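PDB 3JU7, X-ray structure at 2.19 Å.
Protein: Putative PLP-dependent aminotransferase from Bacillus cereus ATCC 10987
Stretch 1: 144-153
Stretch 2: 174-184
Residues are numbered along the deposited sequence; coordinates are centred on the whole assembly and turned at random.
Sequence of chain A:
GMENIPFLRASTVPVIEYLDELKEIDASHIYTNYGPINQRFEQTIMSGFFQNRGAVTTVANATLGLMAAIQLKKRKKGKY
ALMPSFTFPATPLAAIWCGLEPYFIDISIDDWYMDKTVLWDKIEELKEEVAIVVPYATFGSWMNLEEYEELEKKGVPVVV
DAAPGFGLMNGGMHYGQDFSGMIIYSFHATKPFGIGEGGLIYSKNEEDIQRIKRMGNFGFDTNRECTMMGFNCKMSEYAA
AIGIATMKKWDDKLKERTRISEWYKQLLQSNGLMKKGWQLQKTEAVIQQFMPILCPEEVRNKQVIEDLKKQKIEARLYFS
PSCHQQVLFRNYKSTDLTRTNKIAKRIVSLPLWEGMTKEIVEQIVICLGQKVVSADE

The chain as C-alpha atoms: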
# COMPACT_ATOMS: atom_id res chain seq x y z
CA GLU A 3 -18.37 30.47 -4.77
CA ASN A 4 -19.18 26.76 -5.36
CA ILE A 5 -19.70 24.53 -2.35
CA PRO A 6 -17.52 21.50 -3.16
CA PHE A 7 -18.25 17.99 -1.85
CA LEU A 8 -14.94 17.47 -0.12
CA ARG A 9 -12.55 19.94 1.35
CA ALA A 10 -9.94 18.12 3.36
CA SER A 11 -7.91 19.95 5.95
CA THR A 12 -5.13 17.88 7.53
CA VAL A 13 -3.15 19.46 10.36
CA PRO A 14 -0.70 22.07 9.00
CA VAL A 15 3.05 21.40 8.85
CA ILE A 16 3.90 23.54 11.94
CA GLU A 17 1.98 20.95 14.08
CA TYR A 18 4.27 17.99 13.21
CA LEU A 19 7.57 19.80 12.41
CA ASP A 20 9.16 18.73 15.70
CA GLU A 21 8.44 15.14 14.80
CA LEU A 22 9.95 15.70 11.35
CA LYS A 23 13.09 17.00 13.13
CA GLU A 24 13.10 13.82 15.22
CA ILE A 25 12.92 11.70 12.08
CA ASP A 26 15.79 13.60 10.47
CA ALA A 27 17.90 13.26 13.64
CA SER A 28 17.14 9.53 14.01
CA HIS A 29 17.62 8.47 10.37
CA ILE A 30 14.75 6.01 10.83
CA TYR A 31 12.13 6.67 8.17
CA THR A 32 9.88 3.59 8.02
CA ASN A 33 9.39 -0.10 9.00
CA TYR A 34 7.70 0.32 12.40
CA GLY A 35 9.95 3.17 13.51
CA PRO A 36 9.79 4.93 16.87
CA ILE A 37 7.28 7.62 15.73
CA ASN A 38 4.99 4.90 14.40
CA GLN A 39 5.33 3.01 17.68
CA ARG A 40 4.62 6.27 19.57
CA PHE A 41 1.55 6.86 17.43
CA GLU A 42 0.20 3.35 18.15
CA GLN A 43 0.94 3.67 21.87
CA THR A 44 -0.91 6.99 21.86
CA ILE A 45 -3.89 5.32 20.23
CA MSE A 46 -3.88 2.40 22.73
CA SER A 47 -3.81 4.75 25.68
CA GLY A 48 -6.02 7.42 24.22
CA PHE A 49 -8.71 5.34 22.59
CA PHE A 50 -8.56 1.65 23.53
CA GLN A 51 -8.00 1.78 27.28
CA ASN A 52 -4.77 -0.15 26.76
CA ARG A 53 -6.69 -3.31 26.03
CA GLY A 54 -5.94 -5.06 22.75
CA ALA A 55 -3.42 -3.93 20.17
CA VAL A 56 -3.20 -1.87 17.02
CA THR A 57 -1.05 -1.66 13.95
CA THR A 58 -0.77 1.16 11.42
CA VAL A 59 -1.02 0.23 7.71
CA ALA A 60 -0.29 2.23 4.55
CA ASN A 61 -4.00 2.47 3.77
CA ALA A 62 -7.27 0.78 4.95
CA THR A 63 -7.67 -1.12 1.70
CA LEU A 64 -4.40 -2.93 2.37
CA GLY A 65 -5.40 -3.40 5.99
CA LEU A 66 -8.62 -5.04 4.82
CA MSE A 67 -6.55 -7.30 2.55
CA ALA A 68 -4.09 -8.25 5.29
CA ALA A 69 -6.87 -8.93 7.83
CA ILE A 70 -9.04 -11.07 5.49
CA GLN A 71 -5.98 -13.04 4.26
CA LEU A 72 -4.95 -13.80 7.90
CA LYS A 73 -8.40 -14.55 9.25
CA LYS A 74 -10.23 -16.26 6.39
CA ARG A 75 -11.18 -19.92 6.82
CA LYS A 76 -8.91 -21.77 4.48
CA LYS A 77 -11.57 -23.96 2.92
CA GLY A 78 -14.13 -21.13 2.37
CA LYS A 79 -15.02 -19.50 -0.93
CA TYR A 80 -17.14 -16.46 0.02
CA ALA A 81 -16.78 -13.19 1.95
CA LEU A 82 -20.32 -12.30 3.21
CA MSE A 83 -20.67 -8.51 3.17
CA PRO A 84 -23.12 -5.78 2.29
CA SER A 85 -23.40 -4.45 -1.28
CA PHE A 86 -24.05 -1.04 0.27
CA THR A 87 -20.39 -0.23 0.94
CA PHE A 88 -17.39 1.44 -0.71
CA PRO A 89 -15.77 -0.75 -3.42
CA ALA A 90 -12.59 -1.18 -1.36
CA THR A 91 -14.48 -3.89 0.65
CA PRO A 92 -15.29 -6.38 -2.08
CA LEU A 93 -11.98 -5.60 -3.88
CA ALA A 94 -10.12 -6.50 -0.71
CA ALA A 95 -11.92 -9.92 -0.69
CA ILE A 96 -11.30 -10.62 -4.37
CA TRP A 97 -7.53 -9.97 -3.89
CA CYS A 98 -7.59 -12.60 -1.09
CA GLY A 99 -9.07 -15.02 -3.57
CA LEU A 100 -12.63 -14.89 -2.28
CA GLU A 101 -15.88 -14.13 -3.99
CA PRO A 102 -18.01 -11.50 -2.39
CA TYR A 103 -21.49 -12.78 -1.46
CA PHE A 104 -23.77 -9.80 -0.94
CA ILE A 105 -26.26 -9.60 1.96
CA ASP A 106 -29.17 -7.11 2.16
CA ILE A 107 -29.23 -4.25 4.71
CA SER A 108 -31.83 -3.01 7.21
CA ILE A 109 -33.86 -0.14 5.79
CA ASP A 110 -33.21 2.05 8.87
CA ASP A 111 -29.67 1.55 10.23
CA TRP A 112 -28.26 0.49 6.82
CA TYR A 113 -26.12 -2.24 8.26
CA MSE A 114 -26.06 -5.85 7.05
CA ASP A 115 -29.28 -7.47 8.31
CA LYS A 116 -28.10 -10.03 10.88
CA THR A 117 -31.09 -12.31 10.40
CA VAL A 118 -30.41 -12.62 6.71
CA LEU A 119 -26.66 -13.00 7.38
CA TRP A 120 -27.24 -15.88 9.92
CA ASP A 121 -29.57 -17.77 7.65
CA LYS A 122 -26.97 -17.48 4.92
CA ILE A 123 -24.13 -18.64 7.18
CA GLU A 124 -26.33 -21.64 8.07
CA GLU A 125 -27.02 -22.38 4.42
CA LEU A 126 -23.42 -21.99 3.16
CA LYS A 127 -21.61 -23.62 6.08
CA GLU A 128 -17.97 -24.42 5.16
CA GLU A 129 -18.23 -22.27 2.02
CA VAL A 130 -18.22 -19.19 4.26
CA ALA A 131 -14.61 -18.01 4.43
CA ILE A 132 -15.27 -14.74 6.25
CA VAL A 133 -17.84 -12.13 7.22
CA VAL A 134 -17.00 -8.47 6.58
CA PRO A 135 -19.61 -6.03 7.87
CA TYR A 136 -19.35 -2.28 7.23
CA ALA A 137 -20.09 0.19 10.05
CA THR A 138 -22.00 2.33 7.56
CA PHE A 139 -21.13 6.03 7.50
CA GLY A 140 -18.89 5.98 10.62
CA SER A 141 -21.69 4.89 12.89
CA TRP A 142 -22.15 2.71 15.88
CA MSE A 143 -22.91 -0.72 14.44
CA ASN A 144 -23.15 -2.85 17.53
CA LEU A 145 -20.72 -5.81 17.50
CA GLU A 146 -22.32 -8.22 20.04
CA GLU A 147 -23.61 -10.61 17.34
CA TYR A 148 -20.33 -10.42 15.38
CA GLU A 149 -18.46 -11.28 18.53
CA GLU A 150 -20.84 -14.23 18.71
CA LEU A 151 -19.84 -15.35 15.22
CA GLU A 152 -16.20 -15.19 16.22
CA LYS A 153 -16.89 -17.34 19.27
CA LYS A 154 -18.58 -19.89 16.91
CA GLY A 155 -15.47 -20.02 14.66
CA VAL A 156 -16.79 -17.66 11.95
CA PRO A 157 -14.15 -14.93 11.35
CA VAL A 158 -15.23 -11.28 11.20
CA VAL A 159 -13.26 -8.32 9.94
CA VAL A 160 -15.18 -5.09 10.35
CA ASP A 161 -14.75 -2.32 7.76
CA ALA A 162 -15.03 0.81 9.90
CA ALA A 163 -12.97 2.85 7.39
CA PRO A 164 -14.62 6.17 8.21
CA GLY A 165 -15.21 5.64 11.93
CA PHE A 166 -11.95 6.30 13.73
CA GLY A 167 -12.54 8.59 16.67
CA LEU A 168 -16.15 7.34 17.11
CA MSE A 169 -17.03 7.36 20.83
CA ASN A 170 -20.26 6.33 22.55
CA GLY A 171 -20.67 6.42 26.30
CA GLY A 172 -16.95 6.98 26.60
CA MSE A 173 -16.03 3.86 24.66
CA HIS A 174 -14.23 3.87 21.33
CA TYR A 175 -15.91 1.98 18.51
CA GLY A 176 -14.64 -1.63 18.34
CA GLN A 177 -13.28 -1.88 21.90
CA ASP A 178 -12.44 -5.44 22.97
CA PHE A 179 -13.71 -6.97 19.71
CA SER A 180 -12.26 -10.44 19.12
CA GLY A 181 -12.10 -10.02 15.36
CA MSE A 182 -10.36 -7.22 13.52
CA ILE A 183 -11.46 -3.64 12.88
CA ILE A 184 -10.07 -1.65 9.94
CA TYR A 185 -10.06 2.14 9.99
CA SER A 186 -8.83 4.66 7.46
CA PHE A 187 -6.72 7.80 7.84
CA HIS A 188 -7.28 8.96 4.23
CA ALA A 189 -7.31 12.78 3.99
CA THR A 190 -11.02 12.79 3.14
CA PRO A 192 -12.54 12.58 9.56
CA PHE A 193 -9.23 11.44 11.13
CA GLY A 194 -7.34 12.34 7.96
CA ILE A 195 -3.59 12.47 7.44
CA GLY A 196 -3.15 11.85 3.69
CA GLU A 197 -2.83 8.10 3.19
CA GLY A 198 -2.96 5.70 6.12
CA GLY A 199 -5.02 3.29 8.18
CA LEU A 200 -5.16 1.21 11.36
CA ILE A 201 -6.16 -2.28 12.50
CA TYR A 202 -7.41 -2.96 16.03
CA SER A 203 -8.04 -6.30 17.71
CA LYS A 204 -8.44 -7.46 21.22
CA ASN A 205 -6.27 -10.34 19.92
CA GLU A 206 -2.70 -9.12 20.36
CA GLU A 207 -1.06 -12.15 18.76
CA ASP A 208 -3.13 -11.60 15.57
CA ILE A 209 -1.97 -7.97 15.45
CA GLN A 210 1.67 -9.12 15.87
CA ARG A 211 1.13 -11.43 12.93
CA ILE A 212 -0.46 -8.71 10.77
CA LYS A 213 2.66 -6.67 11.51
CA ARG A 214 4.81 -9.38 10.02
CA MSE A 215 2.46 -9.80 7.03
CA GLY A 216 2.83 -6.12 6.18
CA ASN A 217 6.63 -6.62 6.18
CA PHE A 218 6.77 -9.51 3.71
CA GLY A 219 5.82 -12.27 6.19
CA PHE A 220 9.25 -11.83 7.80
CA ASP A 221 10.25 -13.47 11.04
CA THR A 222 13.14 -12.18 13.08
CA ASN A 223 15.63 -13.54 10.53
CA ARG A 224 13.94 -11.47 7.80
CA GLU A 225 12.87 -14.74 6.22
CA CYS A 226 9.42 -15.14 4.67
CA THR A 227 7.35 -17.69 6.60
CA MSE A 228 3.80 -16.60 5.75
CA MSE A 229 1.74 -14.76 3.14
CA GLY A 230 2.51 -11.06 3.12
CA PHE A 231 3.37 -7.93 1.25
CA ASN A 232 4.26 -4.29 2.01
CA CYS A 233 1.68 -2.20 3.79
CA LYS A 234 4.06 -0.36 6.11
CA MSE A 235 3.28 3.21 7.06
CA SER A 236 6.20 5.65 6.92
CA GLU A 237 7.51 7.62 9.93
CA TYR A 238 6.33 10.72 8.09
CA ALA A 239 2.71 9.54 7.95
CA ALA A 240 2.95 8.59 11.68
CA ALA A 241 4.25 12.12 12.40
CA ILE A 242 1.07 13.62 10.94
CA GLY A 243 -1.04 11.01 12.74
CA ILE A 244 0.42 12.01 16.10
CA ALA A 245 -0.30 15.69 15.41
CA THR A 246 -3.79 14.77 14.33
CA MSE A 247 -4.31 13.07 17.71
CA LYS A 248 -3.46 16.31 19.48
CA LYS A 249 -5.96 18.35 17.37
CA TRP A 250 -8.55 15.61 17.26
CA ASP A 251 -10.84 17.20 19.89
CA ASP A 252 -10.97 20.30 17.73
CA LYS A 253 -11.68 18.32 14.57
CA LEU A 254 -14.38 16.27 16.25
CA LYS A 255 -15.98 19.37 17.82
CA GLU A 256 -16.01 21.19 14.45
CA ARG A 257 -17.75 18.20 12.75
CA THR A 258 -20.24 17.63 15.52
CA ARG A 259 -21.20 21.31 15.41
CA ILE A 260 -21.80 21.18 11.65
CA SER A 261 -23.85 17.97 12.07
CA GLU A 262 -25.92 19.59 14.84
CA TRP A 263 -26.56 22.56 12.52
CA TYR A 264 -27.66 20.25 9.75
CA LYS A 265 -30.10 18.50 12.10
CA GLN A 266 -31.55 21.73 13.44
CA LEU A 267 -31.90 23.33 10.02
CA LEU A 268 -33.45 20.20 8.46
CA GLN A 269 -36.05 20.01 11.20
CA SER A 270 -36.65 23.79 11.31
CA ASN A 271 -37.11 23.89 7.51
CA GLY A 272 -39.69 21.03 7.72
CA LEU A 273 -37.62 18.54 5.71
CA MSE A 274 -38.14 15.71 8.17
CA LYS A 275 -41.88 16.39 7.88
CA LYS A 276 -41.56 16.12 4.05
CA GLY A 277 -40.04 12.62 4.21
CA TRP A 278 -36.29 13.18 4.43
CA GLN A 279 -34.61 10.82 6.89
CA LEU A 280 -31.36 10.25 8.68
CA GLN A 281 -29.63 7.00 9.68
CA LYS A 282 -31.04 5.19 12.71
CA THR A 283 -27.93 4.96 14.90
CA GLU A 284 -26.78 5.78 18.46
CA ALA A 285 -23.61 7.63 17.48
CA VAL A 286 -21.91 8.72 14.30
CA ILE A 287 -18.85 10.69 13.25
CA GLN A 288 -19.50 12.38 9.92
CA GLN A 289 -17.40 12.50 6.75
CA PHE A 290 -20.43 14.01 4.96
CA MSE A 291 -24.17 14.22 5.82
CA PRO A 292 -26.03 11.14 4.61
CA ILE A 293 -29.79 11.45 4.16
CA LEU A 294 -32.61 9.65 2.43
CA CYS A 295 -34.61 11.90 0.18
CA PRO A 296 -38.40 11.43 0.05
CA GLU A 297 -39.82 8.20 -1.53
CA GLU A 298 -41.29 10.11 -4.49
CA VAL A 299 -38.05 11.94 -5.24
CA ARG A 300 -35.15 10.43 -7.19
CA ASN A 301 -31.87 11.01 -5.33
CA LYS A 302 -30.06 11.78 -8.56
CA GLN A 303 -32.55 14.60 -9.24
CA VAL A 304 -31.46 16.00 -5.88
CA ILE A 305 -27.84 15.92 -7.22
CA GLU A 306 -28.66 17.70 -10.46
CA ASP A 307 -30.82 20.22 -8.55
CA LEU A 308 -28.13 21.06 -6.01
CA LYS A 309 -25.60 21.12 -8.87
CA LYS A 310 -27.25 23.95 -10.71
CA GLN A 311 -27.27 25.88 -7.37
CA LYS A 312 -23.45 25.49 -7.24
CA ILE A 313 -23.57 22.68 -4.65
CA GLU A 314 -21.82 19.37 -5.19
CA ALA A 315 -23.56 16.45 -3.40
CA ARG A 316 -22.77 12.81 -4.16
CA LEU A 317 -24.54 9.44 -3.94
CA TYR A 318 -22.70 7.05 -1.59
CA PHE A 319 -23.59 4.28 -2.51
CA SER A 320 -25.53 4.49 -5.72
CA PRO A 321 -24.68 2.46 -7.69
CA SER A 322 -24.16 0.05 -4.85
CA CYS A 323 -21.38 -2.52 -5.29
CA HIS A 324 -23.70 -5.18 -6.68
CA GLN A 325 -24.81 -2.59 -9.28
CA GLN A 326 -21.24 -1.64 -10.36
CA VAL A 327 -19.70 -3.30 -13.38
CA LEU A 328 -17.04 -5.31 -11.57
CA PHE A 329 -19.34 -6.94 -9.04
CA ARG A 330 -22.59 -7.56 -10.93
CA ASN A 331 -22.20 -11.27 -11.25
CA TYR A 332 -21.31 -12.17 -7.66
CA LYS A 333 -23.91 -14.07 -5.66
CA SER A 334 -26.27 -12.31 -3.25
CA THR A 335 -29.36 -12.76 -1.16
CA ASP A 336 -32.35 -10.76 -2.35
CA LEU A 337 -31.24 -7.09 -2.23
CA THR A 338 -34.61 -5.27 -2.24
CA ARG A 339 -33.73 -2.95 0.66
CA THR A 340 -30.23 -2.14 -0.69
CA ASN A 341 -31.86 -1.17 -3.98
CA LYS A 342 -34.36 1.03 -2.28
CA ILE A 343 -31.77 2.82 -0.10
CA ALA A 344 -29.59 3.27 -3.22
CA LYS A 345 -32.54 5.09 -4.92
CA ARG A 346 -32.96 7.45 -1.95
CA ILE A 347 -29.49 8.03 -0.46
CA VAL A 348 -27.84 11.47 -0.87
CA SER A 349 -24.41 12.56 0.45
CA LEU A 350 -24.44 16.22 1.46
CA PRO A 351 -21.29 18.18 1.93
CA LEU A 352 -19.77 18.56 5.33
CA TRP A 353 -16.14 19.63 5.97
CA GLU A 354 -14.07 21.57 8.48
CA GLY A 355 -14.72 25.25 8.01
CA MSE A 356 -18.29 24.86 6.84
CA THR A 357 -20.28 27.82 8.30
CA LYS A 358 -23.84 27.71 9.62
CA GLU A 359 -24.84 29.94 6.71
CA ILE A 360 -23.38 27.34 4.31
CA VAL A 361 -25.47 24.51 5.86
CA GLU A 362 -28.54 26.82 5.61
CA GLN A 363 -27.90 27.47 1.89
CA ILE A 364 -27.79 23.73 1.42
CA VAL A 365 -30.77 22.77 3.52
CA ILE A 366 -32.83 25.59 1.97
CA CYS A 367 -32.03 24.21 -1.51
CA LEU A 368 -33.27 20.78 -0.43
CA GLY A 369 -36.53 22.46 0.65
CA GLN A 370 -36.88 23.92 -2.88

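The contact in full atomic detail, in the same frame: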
# COMPACT_ATOMS: atom_id res chain seq x y z
N ASN A 144 -23.44 -2.06 16.36
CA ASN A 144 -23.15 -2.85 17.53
C ASN A 144 -22.51 -4.17 17.12
O ASN A 144 -22.94 -4.77 16.15
CB ASN A 144 -24.42 -3.12 18.32
CG ASN A 144 -24.12 -3.52 19.74
OD1 ASN A 144 -23.76 -4.68 20.03
ND2 ASN A 144 -24.25 -2.54 20.66
N LEU A 145 -21.52 -4.63 17.89
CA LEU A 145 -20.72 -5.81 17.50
C LEU A 145 -20.97 -7.08 18.33
O LEU A 145 -20.26 -8.07 18.13
CB LEU A 145 -19.21 -5.46 17.54
CG LEU A 145 -18.79 -4.38 16.55
CD1 LEU A 145 -17.33 -4.04 16.73
CD2 LEU A 145 -19.06 -4.87 15.13
N GLU A 146 -21.96 -7.05 19.24
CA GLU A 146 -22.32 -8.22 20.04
C GLU A 146 -22.52 -9.50 19.20
O GLU A 146 -21.98 -10.52 19.53
CB GLU A 146 -23.61 -7.95 20.84
N GLU A 147 -23.28 -9.43 18.12
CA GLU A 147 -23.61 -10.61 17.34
C GLU A 147 -22.41 -11.06 16.52
O GLU A 147 -22.25 -12.25 16.26
CB GLU A 147 -24.81 -10.33 16.42
CG GLU A 147 -26.09 -9.74 17.11
CD GLU A 147 -26.86 -10.75 17.96
OE1 GLU A 147 -26.29 -11.24 18.98
OE2 GLU A 147 -28.04 -11.02 17.64
N TYR A 148 -21.56 -10.11 16.14
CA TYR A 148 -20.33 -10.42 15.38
C TYR A 148 -19.31 -11.09 16.28
O TYR A 148 -18.56 -12.00 15.87
CB TYR A 148 -19.78 -9.15 14.70
CG TYR A 148 -20.68 -8.74 13.53
CD1 TYR A 148 -20.73 -9.50 12.36
CD2 TYR A 148 -21.52 -7.64 13.62
CE1 TYR A 148 -21.58 -9.14 11.30
CE2 TYR A 148 -22.38 -7.28 12.57
CZ TYR A 148 -22.40 -8.02 11.43
OH TYR A 148 -23.27 -7.67 10.43
N GLU A 149 -19.30 -10.65 17.54
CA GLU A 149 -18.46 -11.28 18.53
C GLU A 149 -18.96 -12.71 18.70
O GLU A 149 -18.15 -13.65 18.88
CB GLU A 149 -18.53 -10.48 19.84
CG GLU A 149 -17.73 -11.06 20.97
CD GLU A 149 -16.24 -10.77 20.87
OE1 GLU A 149 -15.80 -9.95 20.05
OE2 GLU A 149 -15.49 -11.38 21.67
N GLU A 150 -20.27 -12.91 18.55
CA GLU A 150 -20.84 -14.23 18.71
C GLU A 150 -20.37 -15.16 17.62
O GLU A 150 -20.05 -16.34 17.89
CB GLU A 150 -22.38 -14.18 18.76
CG GLU A 150 -22.99 -15.38 19.43
CD GLU A 150 -22.51 -15.52 20.89
OE1 GLU A 150 -22.52 -14.50 21.63
OE2 GLU A 150 -22.10 -16.65 21.27
N LEU A 151 -20.34 -14.62 16.39
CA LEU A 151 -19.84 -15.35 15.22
C LEU A 151 -18.40 -15.77 15.43
O LEU A 151 -18.03 -16.91 15.14
CB LEU A 151 -19.96 -14.53 13.92
CG LEU A 151 -21.33 -14.41 13.25
CD1 LEU A 151 -21.25 -13.53 11.98
CD2 LEU A 151 -21.93 -15.82 12.93
N GLU A 152 -17.60 -14.86 15.95
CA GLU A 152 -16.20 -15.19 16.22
C GLU A 152 -16.14 -16.35 17.21
O GLU A 152 -15.46 -17.33 16.98
CB GLU A 152 -15.43 -13.98 16.77
CG GLU A 152 -14.89 -13.02 15.70
CD GLU A 152 -13.53 -13.42 15.18
OE1 GLU A 152 -12.80 -14.11 15.92
OE2 GLU A 152 -13.17 -13.04 14.03
N LYS A 153 -16.90 -16.27 18.30
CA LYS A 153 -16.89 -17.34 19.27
C LYS A 153 -17.30 -18.67 18.65
O LYS A 153 -16.81 -19.69 19.10
CB LYS A 153 -17.74 -16.99 20.48
CG LYS A 153 -17.12 -15.88 21.35
CD LYS A 153 -17.85 -15.66 22.68
CE LYS A 153 -19.35 -15.44 22.50
NZ LYS A 153 -20.03 -14.93 23.74
N HIS A 174 -14.57 3.74 22.73
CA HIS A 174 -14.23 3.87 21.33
C HIS A 174 -14.85 2.70 20.55
O HIS A 174 -14.87 1.57 21.02
CB HIS A 174 -12.73 3.92 21.12
CG HIS A 174 -12.33 4.21 19.71
ND1 HIS A 174 -12.03 3.23 18.81
CD2 HIS A 174 -12.23 5.38 19.03
CE1 HIS A 174 -11.74 3.77 17.64
NE2 HIS A 174 -11.86 5.08 17.75
N TYR A 175 -15.33 2.99 19.36
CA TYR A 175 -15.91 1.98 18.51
C TYR A 175 -14.93 0.84 18.27
O TYR A 175 -13.81 1.09 17.82
CB TYR A 175 -16.30 2.55 17.16
CG TYR A 175 -17.00 1.50 16.36
CD1 TYR A 175 -18.32 1.21 16.62
CD2 TYR A 175 -16.33 0.74 15.42
CE1 TYR A 175 -18.98 0.23 15.96
CE2 TYR A 175 -17.00 -0.28 14.73
CZ TYR A 175 -18.33 -0.52 15.02
OH TYR A 175 -19.06 -1.51 14.38
N GLY A 176 -15.39 -0.39 18.56
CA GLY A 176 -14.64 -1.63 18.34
C GLY A 176 -13.94 -2.23 19.56
O GLY A 176 -13.36 -3.32 19.49
N GLN A 177 -14.02 -1.52 20.68
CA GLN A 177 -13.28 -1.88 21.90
C GLN A 177 -13.50 -3.34 22.24
O GLN A 177 -14.65 -3.81 22.23
CB GLN A 177 -13.72 -0.98 23.05
CG GLN A 177 -13.04 -1.25 24.43
CD GLN A 177 -11.57 -0.85 24.43
OE1 GLN A 177 -11.25 0.32 24.19
NE2 GLN A 177 -10.67 -1.83 24.63
N ASP A 178 -12.41 -4.06 22.51
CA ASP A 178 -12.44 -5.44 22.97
C ASP A 178 -12.99 -6.43 21.95
O ASP A 178 -13.22 -7.57 22.28
CB ASP A 178 -13.23 -5.58 24.30
CG ASP A 178 -12.57 -4.82 25.47
OD1 ASP A 178 -11.41 -4.41 25.33
OD2 ASP A 178 -13.22 -4.61 26.52
N PHE A 179 -13.21 -6.03 20.70
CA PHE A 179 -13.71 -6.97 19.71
C PHE A 179 -12.66 -8.06 19.43
O PHE A 179 -11.45 -7.77 19.26
CB PHE A 179 -14.06 -6.24 18.46
CG PHE A 179 -14.69 -7.08 17.38
CD1 PHE A 179 -15.91 -7.72 17.61
CD2 PHE A 179 -14.11 -7.16 16.14
CE1 PHE A 179 -16.55 -8.45 16.60
CE2 PHE A 179 -14.74 -7.86 15.09
CZ PHE A 179 -15.95 -8.52 15.32
N SER A 180 -13.13 -9.31 19.38
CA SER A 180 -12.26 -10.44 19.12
C SER A 180 -11.73 -10.50 17.71
O SER A 180 -10.65 -11.01 17.50
CB SER A 180 -13.01 -11.73 19.37
OG SER A 180 -13.32 -11.80 20.73
N GLY A 181 -12.53 -10.05 16.75
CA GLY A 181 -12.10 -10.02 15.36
C GLY A 181 -11.16 -8.86 15.11
O GLY A 181 -10.44 -8.41 16.02
N MSE A 182 -11.18 -8.37 13.88
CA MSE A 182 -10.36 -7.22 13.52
C MSE A 182 -11.25 -6.08 13.04
O MSE A 182 -12.31 -6.33 12.47
CB MSE A 182 -9.35 -7.60 12.46
CG MSE A 182 -8.16 -8.23 13.10
SE MSE A 182 -6.79 -8.97 12.01
CE MSE A 182 -5.48 -8.77 13.43
N ILE A 183 -10.81 -4.86 13.35
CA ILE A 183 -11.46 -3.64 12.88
C ILE A 183 -10.45 -2.84 12.05
O ILE A 183 -9.32 -2.60 12.48
CB ILE A 183 -12.02 -2.81 14.05
CG1 ILE A 183 -12.78 -3.77 15.01
CG2 ILE A 183 -12.85 -1.69 13.53
CD1 ILE A 183 -14.01 -3.31 15.64
N ILE A 184 -10.86 -2.47 10.84
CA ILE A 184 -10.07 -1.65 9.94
C ILE A 184 -10.62 -0.21 9.90
O ILE A 184 -11.81 0.01 9.79
CB ILE A 184 -10.09 -2.20 8.50
CG1 ILE A 184 -9.80 -3.73 8.45
CG2 ILE A 184 -9.13 -1.42 7.65
CD1 ILE A 184 -8.76 -4.26 9.48

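A helix and the residue just before it pack against a turning loop that runs into a strand, through an apolar patch centred on Leu 145 and two hydrogen bonds from Ser 180 to the Glu 149 carboxylate. The two stretches together bury 444 Å² of surface.

The helix spans 146-153. Asn 144 caps its start: Glu 146 N donates to Asn 144 OD1 at 3.1 Å, which satisfies an amide that has no helical partner. The second stretch makes two type II turns in succession, His 174 to Gln 177 and Gly 176 to Phe 179, before entering the strand at Met 182. Its backbone follows the helix in the same order. Leu 145 lies nearest Gly 176, Glu 149 nearest Ser 180, and Glu 152 nearest Gly 181, with CA atoms 6.3 to 7.4 Å apart.

Leu 145 points toward the loop and is the apolar hub. Its CD1 sits over one face of the Phe 179 ring, 4.3 Å from the centroid, in a CH-pi contact. The same CD1 lies 3.6 Å from Ile 183 CD1 and 4.0 Å from Tyr 175 CZ. The other methyl, Leu 145 CD2, is 3.4 Å from Tyr 175 OH. Tyr 148, three residues after Leu 145, adds its CB, 3.8 Å from Phe 179 CE1. Phe 179 thus meets Leu 145, just before the helix, and Tyr 148 within it.

Gly 176 suits this tight corner. Its phi of 100° would jam a CB against the preceding carbonyl, and a CB there would also clash with Ile 183 CD1.

The polar part of the contact lies beside the Phe 179 ring. The CA-to-CB bond of Glu 149 points sideways to the loop, but the end of the side chain comes nearer and its carboxylate reaches it. Ser 180 N donates to Glu 149 OE1 at 2.8 Å, nearly straight at 170°. Ser 180 OG donates to Glu 149 OE2 at 2.4 Å, which is very short. One carboxylate therefore holds both the backbone and the side chain of a single residue. Glu 149 OE1 also lies 3.3 Å from Phe 179 CD1, so the polar and apolar parts adjoin directly.

Glu 152 extends the contact by one helical turn. Its OE2 approaches Gly 181 CA at 3.5 Å and is hydrogen-bonded elsewhere in the structure. A CB on Gly 181 would sit tight against that oxygen and would clash with Phe 179 CE2. The bare glycine leaves room for both neighbours.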